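Local atomic coordinates of blue (Type 1) copper domain protein (Nitrosopumilus maritimus, PDB entry 5FC9), a protein that binds a mononuclear type 1 copper ion in an open site within a purple cupredoxin domain and probably serves in electron transfer. Residues 39-47 with 57-68; 72-80 with 87-95. One frame throughout, in Å; residues are numbered along the deposited sequence.

Contact 1 (39-47 with 57-68); sequences SVPHNIQSI and FNSPPLNTGDRF. With CU (copper (II) ion), chain E.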
loop_
_atom_site.group_PDB
_atom_site.type_symbol
_atom_site.label_atom_id
_atom_site.label_comp_id
_atom_site.label_asym_id
_atom_site.label_seq_id
_atom_site.Cartn_x
_atom_site.Cartn_y
_atom_site.Cartn_z
ATOM N N SER A 39 -1.298 -13.806 -14.468
ATOM C CA SER A 39 -2.418 -13.744 -15.400
ATOM C C SER A 39 -2.553 -12.416 -16.135
ATOM O O SER A 39 -3.595 -12.151 -16.753
ATOM C CB SER A 39 -3.724 -14.026 -14.652
ATOM O OG SER A 39 -3.920 -13.038 -13.641
ATOM N N VAL A 40 -1.525 -11.573 -16.048
ATOM C CA VAL A 40 -1.480 -10.316 -16.794
ATOM C C VAL A 40 -0.094 -10.163 -17.421
ATOM O O VAL A 40 0.853 -10.820 -16.993
ATOM C CB VAL A 40 -1.783 -9.079 -15.903
ATOM C CG1 VAL A 40 -3.173 -9.199 -15.264
ATOM C CG2 VAL A 40 -0.697 -8.876 -14.852
ATOM N N PRO A 41 0.032 -9.293 -18.440
ATOM C CA PRO A 41 1.372 -9.087 -19.008
ATOM C C PRO A 41 2.347 -8.444 -18.024
ATOM O O PRO A 41 1.945 -7.656 -17.155
ATOM C CB PRO A 41 1.113 -8.145 -20.191
ATOM C CG PRO A 41 -0.331 -8.289 -20.502
ATOM C CD PRO A 41 -1.003 -8.568 -19.195
ATOM N N HIS A 42 3.624 -8.789 -18.175
ATOM C CA HIS A 42 4.695 -8.183 -17.407
ATOM C C HIS A 42 5.852 -7.916 -18.328
ATOM O O HIS A 42 5.885 -8.426 -19.436
ATOM C CB HIS A 42 5.140 -9.100 -16.272
ATOM C CG HIS A 42 4.140 -9.204 -15.166
ATOM N ND1 HIS A 42 3.838 -8.146 -14.337
ATOM C CD2 HIS A 42 3.374 -10.239 -14.751
ATOM C CE1 HIS A 42 2.925 -8.522 -13.457
ATOM N NE2 HIS A 42 2.629 -9.790 -13.685
ATOM N N ASN A 43 6.802 -7.113 -17.879
ATOM C CA ASN A 43 8.076 -7.067 -18.582
ATOM C C ASN A 43 9.208 -6.985 -17.567
ATOM O O ASN A 43 8.980 -6.849 -16.360
ATOM C CB ASN A 43 8.119 -5.905 -19.594
ATOM C CG ASN A 43 7.923 -4.552 -18.949
ATOM O OD1 ASN A 43 8.661 -4.174 -18.049
ATOM N ND2 ASN A 43 6.925 -3.816 -19.407
ATOM N N ILE A 44 10.431 -7.128 -18.067
ATOM C CA ILE A 44 11.621 -7.112 -17.237
ATOM C C ILE A 44 12.554 -6.043 -17.792
ATOM O O ILE A 44 13.023 -6.158 -18.921
ATOM C CB ILE A 44 12.329 -8.489 -17.225
ATOM C CG1 ILE A 44 11.423 -9.562 -16.592
ATOM C CG2 ILE A 44 13.665 -8.400 -16.498
ATOM C CD1 ILE A 44 11.083 -9.313 -15.137
ATOM N N GLN A 45 12.808 -4.993 -17.014
ATOM C CA GLN A 45 13.702 -3.919 -17.464
ATOM C C GLN A 45 14.768 -3.618 -16.431
ATOM O O GLN A 45 14.457 -3.332 -15.274
ATOM C CB GLN A 45 12.919 -2.631 -17.742
ATOM C CG GLN A 45 11.690 -2.803 -18.596
ATOM C CD GLN A 45 12.025 -3.081 -20.027
ATOM O OE1 GLN A 45 13.007 -2.565 -20.549
ATOM N NE2 GLN A 45 11.213 -3.906 -20.680
ATOM N N SER A 46 16.027 -3.627 -16.855
ATOM C CA SER A 46 17.113 -3.182 -15.988
ATOM C C SER A 46 16.936 -1.690 -15.689
ATOM O O SER A 46 16.553 -0.915 -16.571
ATOM C CB SER A 46 18.468 -3.462 -16.652
ATOM O OG SER A 46 18.417 -3.092 -18.013
ATOM N N ILE A 47 17.161 -1.301 -14.433
ATOM C CA ILE A 47 16.965 0.094 -14.028
ATOM C C ILE A 47 18.148 0.629 -13.250
ATOM O O ILE A 47 18.949 -0.143 -12.713
ATOM C CB ILE A 47 15.708 0.282 -13.149
ATOM C CG1 ILE A 47 15.756 -0.645 -11.927
ATOM C CG2 ILE A 47 14.460 0.086 -13.976
ATOM C CD1 ILE A 47 14.784 -0.226 -10.793
ATOM N N PHE A 57 19.349 -5.356 -19.881
ATOM C CA PHE A 57 18.448 -6.459 -20.207
ATOM C C PHE A 57 17.025 -5.934 -20.122
ATOM O O PHE A 57 16.587 -5.395 -19.100
ATOM C CB PHE A 57 18.685 -7.697 -19.317
ATOM C CG PHE A 57 18.675 -7.429 -17.836
ATOM C CD1 PHE A 57 19.805 -6.961 -17.186
ATOM C CD2 PHE A 57 17.530 -7.681 -17.085
ATOM C CE1 PHE A 57 19.799 -6.739 -15.822
ATOM C CE2 PHE A 57 17.520 -7.466 -15.724
ATOM C CZ PHE A 57 18.647 -6.987 -15.088
ATOM N N ASN A 58 16.334 -6.040 -21.245
ATOM C CA ASN A 58 15.085 -5.340 -21.457
ATOM C C ASN A 58 14.174 -6.188 -22.320
ATOM O O ASN A 58 14.376 -6.318 -23.530
ATOM C CB ASN A 58 15.326 -3.982 -22.115
ATOM C CG ASN A 58 16.363 -3.151 -21.383
ATOM O OD1 ASN A 58 17.569 -3.314 -21.601
ATOM N ND2 ASN A 58 15.902 -2.246 -20.513
ATOM N N SER A 59 13.165 -6.763 -21.680
ATOM C CA SER A 59 12.310 -7.740 -22.332
ATOM C C SER A 59 11.207 -7.106 -23.158
ATOM O O SER A 59 10.819 -5.950 -22.949
ATOM C CB SER A 59 11.693 -8.669 -21.275
ATOM O OG SER A 59 10.521 -8.072 -20.753
ATOM N N PRO A 60 10.680 -7.867 -24.124
ATOM C CA PRO A 60 9.405 -7.496 -24.728
ATOM C C PRO A 60 8.292 -7.703 -23.701
ATOM O O PRO A 60 8.563 -8.257 -22.631
ATOM C CB PRO A 60 9.264 -8.481 -25.904
ATOM C CG PRO A 60 10.580 -9.144 -26.038
ATOM C CD PRO A 60 11.213 -9.113 -24.692
ATOM N N PRO A 61 7.060 -7.285 -24.020
ATOM C CA PRO A 61 5.962 -7.687 -23.138
ATOM C C PRO A 61 5.923 -9.210 -23.035
ATOM O O PRO A 61 6.048 -9.900 -24.058
ATOM C CB PRO A 61 4.716 -7.147 -23.842
ATOM C CG PRO A 61 5.218 -6.095 -24.781
ATOM C CD PRO A 61 6.590 -6.517 -25.186
ATOM N N LEU A 62 5.799 -9.717 -21.812
ATOM C CA LEU A 62 5.711 -11.149 -21.559
ATOM C C LEU A 62 4.264 -11.522 -21.304
ATOM O O LEU A 62 3.692 -11.132 -20.279
ATOM C CB LEU A 62 6.563 -11.555 -20.358
ATOM C CG LEU A 62 8.027 -11.118 -20.445
ATOM C CD1 LEU A 62 8.775 -11.461 -19.161
ATOM C CD2 LEU A 62 8.677 -11.786 -21.645
ATOM N N ASN A 63 3.671 -12.255 -22.240
ATOM C CA ASN A 63 2.350 -12.827 -22.003
ATOM C C ASN A 63 2.433 -13.927 -20.959
ATOM O O ASN A 63 3.515 -14.320 -20.529
ATOM C CB ASN A 63 1.765 -13.373 -23.308
ATOM C CG ASN A 63 1.651 -12.310 -24.382
ATOM O OD1 ASN A 63 1.132 -11.232 -24.139
ATOM N ND2 ASN A 63 2.153 -12.611 -25.575
ATOM N N THR A 64 1.280 -14.429 -20.535
ATOM C CA THR A 64 1.262 -15.524 -19.585
ATOM C C THR A 64 1.950 -16.754 -20.182
ATOM O O THR A 64 1.620 -17.185 -21.296
ATOM C CB THR A 64 -0.183 -15.846 -19.167
ATOM O OG1 THR A 64 -0.751 -14.666 -18.571
ATOM C CG2 THR A 64 -0.209 -16.989 -18.170
ATOM N N GLY A 65 2.913 -17.302 -19.449
ATOM C CA GLY A 65 3.680 -18.443 -19.926
ATOM C C GLY A 65 4.938 -18.089 -20.690
ATOM O O GLY A 65 5.782 -18.963 -20.919
ATOM N N ASP A 66 5.068 -16.824 -21.086
ATOM C CA ASP A 66 6.248 -16.380 -21.837
ATOM C C ASP A 66 7.492 -16.330 -20.971
ATOM O O ASP A 66 7.430 -16.163 -19.745
ATOM C CB ASP A 66 6.034 -14.994 -22.458
ATOM C CG ASP A 66 5.226 -15.039 -23.726
ATOM O OD1 ASP A 66 4.947 -16.157 -24.218
ATOM O OD2 ASP A 66 4.887 -13.953 -24.241
ATOM N N ARG A 67 8.630 -16.441 -21.644
ATOM C CA ARG A 67 9.924 -16.460 -20.988
ATOM C C ARG A 67 10.833 -15.403 -21.580
ATOM O O ARG A 67 10.661 -14.989 -22.730
ATOM C CB ARG A 67 10.566 -17.842 -21.112
ATOM C CG ARG A 67 9.768 -18.930 -20.417
ATOM C CD ARG A 67 10.568 -20.198 -20.196
ATOM N NE ARG A 67 10.055 -20.923 -19.035
ATOM C CZ ARG A 67 9.228 -21.962 -19.095
ATOM N NH1 ARG A 67 8.822 -22.429 -20.271
ATOM N NH2 ARG A 67 8.815 -22.541 -17.976
ATOM N N PHE A 68 11.790 -14.958 -20.777
ATOM C CA PHE A 68 12.801 -14.005 -21.226
ATOM C C PHE A 68 14.141 -14.423 -20.653
ATOM O O PHE A 68 14.235 -14.782 -19.481
ATOM C CB PHE A 68 12.446 -12.579 -20.787
ATOM C CG PHE A 68 13.562 -11.587 -20.999
ATOM C CD1 PHE A 68 13.932 -11.203 -22.280
ATOM C CD2 PHE A 68 14.231 -11.040 -19.912
ATOM C CE1 PHE A 68 14.961 -10.283 -22.474
ATOM C CE2 PHE A 68 15.258 -10.130 -20.094
ATOM C CZ PHE A 68 15.624 -9.752 -21.379
HETATM CU CU CU E . 4.559 -6.323 -14.083
HETATM O O HOH W 1 5.844 -6.908 -12.339
#

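Contact 2 (72-80 with 87-95); sequences FEEEGVYKY and WRVGLVTVS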
loop_
_atom_site.group_PDB
_atom_site.type_symbol
_atom_site.label_atom_id
_atom_site.label_comp_id
_atom_site.label_asym_id
_atom_site.label_seq_id
_atom_site.Cartn_x
_atom_site.Cartn_y
_atom_site.Cartn_z
ATOM N N PHE A 72 24.364 -13.175 -18.073
ATOM C CA PHE A 72 25.083 -12.229 -17.226
ATOM C C PHE A 72 26.582 -12.535 -17.232
ATOM O O PHE A 72 27.024 -13.484 -16.589
ATOM C CB PHE A 72 24.539 -12.267 -15.794
ATOM C CG PHE A 72 23.222 -11.567 -15.627
ATOM C CD1 PHE A 72 22.031 -12.231 -15.873
ATOM C CD2 PHE A 72 23.174 -10.244 -15.215
ATOM C CE1 PHE A 72 20.810 -11.584 -15.714
ATOM C CE2 PHE A 72 21.960 -9.592 -15.061
ATOM C CZ PHE A 72 20.776 -10.267 -15.313
ATOM N N GLU A 73 27.353 -11.722 -17.946
ATOM C CA GLU A 73 28.781 -11.980 -18.123
ATOM C C GLU A 73 29.671 -11.087 -17.253
ATOM O O GLU A 73 30.894 -11.240 -17.277
ATOM C CB GLU A 73 29.180 -11.796 -19.589
ATOM C CG GLU A 73 28.583 -12.804 -20.553
ATOM C CD GLU A 73 28.237 -12.166 -21.888
ATOM O OE1 GLU A 73 27.835 -10.986 -21.883
ATOM O OE2 GLU A 73 28.382 -12.838 -22.926
ATOM N N GLU A 74 29.084 -10.139 -16.525
ATOM C CA GLU A 74 29.871 -9.313 -15.616
ATOM C C GLU A 74 29.395 -9.463 -14.177
ATOM O O GLU A 74 28.188 -9.507 -13.927
ATOM C CB GLU A 74 29.811 -7.836 -16.010
ATOM C CG GLU A 74 30.441 -7.430 -17.339
ATOM C CD GLU A 74 29.816 -8.096 -18.551
ATOM O OE1 GLU A 74 28.679 -7.727 -18.907
ATOM O OE2 GLU A 74 30.476 -8.953 -19.172
ATOM N N GLU A 75 30.334 -9.531 -13.236
ATOM C CA GLU A 75 29.982 -9.470 -11.823
ATOM C C GLU A 75 29.330 -8.124 -11.509
ATOM O O GLU A 75 29.591 -7.119 -12.187
ATOM C CB GLU A 75 31.215 -9.692 -10.938
ATOM C CG GLU A 75 31.917 -11.038 -11.137
ATOM C CD GLU A 75 32.973 -11.028 -12.248
ATOM O OE1 GLU A 75 32.945 -10.132 -13.125
ATOM O OE2 GLU A 75 33.822 -11.942 -12.243
ATOM N N GLY A 76 28.472 -8.105 -10.491
ATOM C CA GLY A 76 27.799 -6.881 -10.106
ATOM C C GLY A 76 26.409 -7.154 -9.565
ATOM O O GLY A 76 25.935 -8.291 -9.578
ATOM N N VAL A 77 25.766 -6.109 -9.060
ATOM C CA VAL A 77 24.406 -6.213 -8.551
ATOM C C VAL A 77 23.491 -5.486 -9.522
ATOM O O VAL A 77 23.671 -4.301 -9.797
ATOM C CB VAL A 77 24.286 -5.631 -7.137
ATOM C CG1 VAL A 77 22.831 -5.659 -6.665
ATOM C CG2 VAL A 77 25.177 -6.408 -6.174
ATOM N N TYR A 78 22.517 -6.210 -10.067
ATOM C CA TYR A 78 21.692 -5.672 -11.136
ATOM C C TYR A 78 20.225 -5.564 -10.712
ATOM O O TYR A 78 19.561 -6.580 -10.512
ATOM C CB TYR A 78 21.826 -6.555 -12.380
ATOM C CG TYR A 78 23.246 -6.648 -12.886
ATOM C CD1 TYR A 78 24.097 -7.664 -12.463
ATOM C CD2 TYR A 78 23.740 -5.697 -13.761
ATOM C CE1 TYR A 78 25.402 -7.730 -12.923
ATOM C CE2 TYR A 78 25.037 -5.757 -14.228
ATOM C CZ TYR A 78 25.860 -6.769 -13.808
ATOM O OH TYR A 78 27.154 -6.813 -14.283
ATOM N N LYS A 79 19.728 -4.337 -10.586
ATOM C CA LYS A 79 18.321 -4.101 -10.268
ATOM C C LYS A 79 17.473 -4.164 -11.533
ATOM O O LYS A 79 17.920 -3.774 -12.609
ATOM C CB LYS A 79 18.126 -2.733 -9.603
ATOM C CG LYS A 79 18.829 -2.558 -8.275
ATOM C CD LYS A 79 18.589 -1.168 -7.698
ATOM C CE LYS A 79 19.901 -0.452 -7.415
ATOM N NZ LYS A 79 20.721 -0.256 -8.643
ATOM N N TYR A 80 16.236 -4.628 -11.406
ATOM C CA TYR A 80 15.315 -4.563 -12.528
ATOM C C TYR A 80 13.898 -4.390 -12.024
ATOM O O TYR A 80 13.616 -4.666 -10.859
ATOM C CB TYR A 80 15.407 -5.822 -13.401
ATOM C CG TYR A 80 14.956 -7.064 -12.681
ATOM C CD1 TYR A 80 15.843 -7.805 -11.926
ATOM C CD2 TYR A 80 13.630 -7.485 -12.750
ATOM C CE1 TYR A 80 15.435 -8.954 -11.242
ATOM C CE2 TYR A 80 13.207 -8.619 -12.068
ATOM C CZ TYR A 80 14.105 -9.346 -11.321
ATOM O OH TYR A 80 13.701 -10.474 -10.645
ATOM N N TRP A 87 6.581 -0.886 -8.798
ATOM C CA TRP A 87 6.859 -1.234 -7.404
ATOM C C TRP A 87 7.453 -2.640 -7.276
ATOM O O TRP A 87 8.009 -3.003 -6.238
ATOM C CB TRP A 87 5.595 -1.124 -6.538
ATOM C CG TRP A 87 4.476 -2.013 -6.976
ATOM C CD1 TRP A 87 4.186 -3.277 -6.511
ATOM C CD2 TRP A 87 3.494 -1.712 -7.966
ATOM N NE1 TRP A 87 3.080 -3.769 -7.163
ATOM C CE2 TRP A 87 2.644 -2.836 -8.069
ATOM C CE3 TRP A 87 3.248 -0.599 -8.779
ATOM C CZ2 TRP A 87 1.556 -2.865 -8.947
ATOM C CZ3 TRP A 87 2.179 -0.636 -9.661
ATOM C CH2 TRP A 87 1.349 -1.769 -9.743
ATOM N N ARG A 88 7.348 -3.429 -8.342
ATOM C CA ARG A 88 7.916 -4.773 -8.341
ATOM C C ARG A 88 9.343 -4.729 -8.840
ATOM O O ARG A 88 9.585 -4.759 -10.053
ATOM C CB ARG A 88 7.078 -5.711 -9.209
ATOM C CG ARG A 88 5.651 -5.888 -8.700
ATOM C CD ARG A 88 5.644 -6.369 -7.258
ATOM N NE ARG A 88 4.363 -6.964 -6.892
ATOM C CZ ARG A 88 4.153 -7.573 -5.731
ATOM N NH1 ARG A 88 5.127 -7.611 -4.835
ATOM N NH2 ARG A 88 2.981 -8.139 -5.471
ATOM N N VAL A 89 10.274 -4.641 -7.893
ATOM C CA VAL A 89 11.694 -4.501 -8.207
ATOM C C VAL A 89 12.481 -5.672 -7.627
ATOM O O VAL A 89 12.301 -6.043 -6.458
ATOM C CB VAL A 89 12.252 -3.162 -7.679
ATOM C CG1 VAL A 89 11.546 -1.999 -8.348
ATOM C CG2 VAL A 89 12.100 -3.053 -6.160
ATOM N N GLY A 90 13.332 -6.279 -8.457
ATOM C CA GLY A 90 14.130 -7.406 -8.017
ATOM C C GLY A 90 15.607 -7.208 -8.315
ATOM O O GLY A 90 16.003 -6.180 -8.867
ATOM N N LEU A 91 16.400 -8.199 -7.934
ATOM C CA LEU A 91 17.847 -8.168 -8.103
ATOM C C LEU A 91 18.378 -9.435 -8.738
ATOM O O LEU A 91 17.872 -10.530 -8.498
ATOM C CB LEU A 91 18.547 -7.983 -6.757
ATOM C CG LEU A 91 18.156 -6.781 -5.914
ATOM C CD1 LEU A 91 18.850 -6.891 -4.586
ATOM C CD2 LEU A 91 18.615 -5.544 -6.618
ATOM N N VAL A 92 19.438 -9.274 -9.525
ATOM C CA VAL A 92 20.302 -10.381 -9.907
ATOM C C VAL A 92 21.699 -10.041 -9.401
ATOM O O VAL A 92 22.248 -8.994 -9.750
ATOM C CB VAL A 92 20.331 -10.607 -11.427
ATOM C CG1 VAL A 92 21.281 -11.751 -11.788
ATOM C CG2 VAL A 92 18.937 -10.878 -11.963
ATOM N N THR A 93 22.247 -10.906 -8.559
ATOM C CA THR A 93 23.552 -10.666 -7.971
ATOM C C THR A 93 24.546 -11.651 -8.557
ATOM O O THR A 93 24.464 -12.854 -8.300
ATOM C CB THR A 93 23.509 -10.786 -6.444
ATOM O OG1 THR A 93 22.608 -9.799 -5.922
ATOM C CG2 THR A 93 24.898 -10.561 -5.851
ATOM N N VAL A 94 25.470 -11.118 -9.350
ATOM C CA VAL A 94 26.426 -11.910 -10.097
ATOM C C VAL A 94 27.807 -11.815 -9.458
ATOM O O VAL A 94 28.334 -10.715 -9.268
ATOM C CB VAL A 94 26.501 -11.442 -11.551
ATOM C CG1 VAL A 94 27.357 -12.396 -12.362
ATOM C CG2 VAL A 94 25.098 -11.342 -12.146
ATOM N N SER A 95 28.387 -12.961 -9.119
ATOM C CA SER A 95 29.712 -12.973 -8.507
ATOM C C SER A 95 30.659 -13.936 -9.225
ATOM O O SER A 95 31.876 -13.847 -9.063
ATOM C CB SER A 95 29.611 -13.333 -7.024
ATOM O OG SER A 95 28.883 -14.530 -6.834
ATOM O OXT SER A 95 30.243 -14.813 -9.987
HETATM O O HOH W 2 15.275 -11.657 -8.909
#

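Contact 1 (39-47 with 57-68)
Ser46 sets its CB over one face of the Phe57 ring, 3.8 Å from the ring centroid, a CH-pi contact, while Ile44 brings CG2 to the ring edge, in its plane. The Ser46 hydroxyl, held between its own backbone N and carbonyl carbon (chi1 44°), turns to accept the N-H of Phe57 and also meets the carbonyl of Ile54. Gln45 and Asn58 cross at about a right angle, their amide planes 41° apart: Asn58 ND2 gives a bond of 2.9 Å to Gln45 OE1, which lies in the Asn58 amide plane, and Gln45 NE2 makes a weak bond to Ser59 O. Ser59 OG takes the N-H of Ile44 at 2.8 Å and donates to Pro60 O, standing in for a backbone carbonyl where the two short ladders fall out of step. Beyond it, His42 and Leu62 exchange two backbone bonds, Leu62 N reaching His42 O at 2.7 Å. The His42 ring binds copper through ND1 at 2.0 Å, with Cys82, His85 and a water as the other ligands, and its NE2 bonds to Asp38. Gripped through both ring nitrogens and through its backbone, this ligand has little freedom to turn, consistent with a preorganised copper site.

Contact 2 (72-80 with 87-95)
Phe72 lies against the hairpin face that carries Val92 and Val94, and Val92 CG1 stands over its ring centre, 3.8 Å from the centroid, in a CH-pi contact. Val94 CG2 rests obliquely where two aromatics meet, 3.8 Å from Phe72 CD2 and 3.7 Å from Tyr78 CE1; Phe72 CD2 itself lies over a face of the Tyr78 ring. Val94 CG1 lies anti to its backbone N (chi1 -172°), which leaves CG2 as the branch turned to both rings. An alanine in place of Phe72 is likely to open a gap beside Val92 and Val94 and to deprive the rings of His70 and Phe57 of their edge-to-face partner. Tyr80 folds its ring over the partner strand, with Gly90 CA above one face; a side chain at Gly90 would clash with Tyr80 OH. Tyr80 OH is hydrogen-bonded to a water O at 2.6 Å, and that water donates to Leu91 O.

On the other face Lys79 and Leu91 run side by side, Lys79 CG and Leu91 CD2 tightly packed at 3.4 Å, and Val77 lies along Thr93.

Six backbone hydrogen bonds fix the register, two each at Gly76–Val94, Tyr78–Val92 and Tyr80–Gly90. Tyr78 OH bonds to Glu74 O at 2.9 Å from above the carbonyl plane and would crowd any CB on Gly76.

Farther out, Trp34 meets the Tyr80 ring edge-to-face, and Ile26 packs on Phe72, Val92 and Val94; Phe18 of the second subunit packs on Lys79. Residues 76-80 and 89-94 form an antiparallel hairpin with an aromatic and valine face turned into the core of the cupredoxin beta sandwich; Cys82 and His85, two copper ligands, lie in the loop that joins its strands, as is typical of type 1 copper proteins.

How the contacts relate
From the N terminus, strands 3-6, 23-26 and 30-36 come before either contact. Contact 1 then closes the loop of residues 48-56, and strand 67-72 carries the chain away from it across the other sheet of the sandwich. Contact 2 opens afterwards and closes residues 81-86, so the two neither nest nor cross but follow in series. They nevertheless meet in space: strand 45-47 lies beside strand 76-81, where Ile47 N probably bonds to Lys79 O, and Phe57 packs against both Phe72 and Tyr80. His42 from contact 1 and Cys82 and His85 from the loop of contact 2 converge on one copper ion.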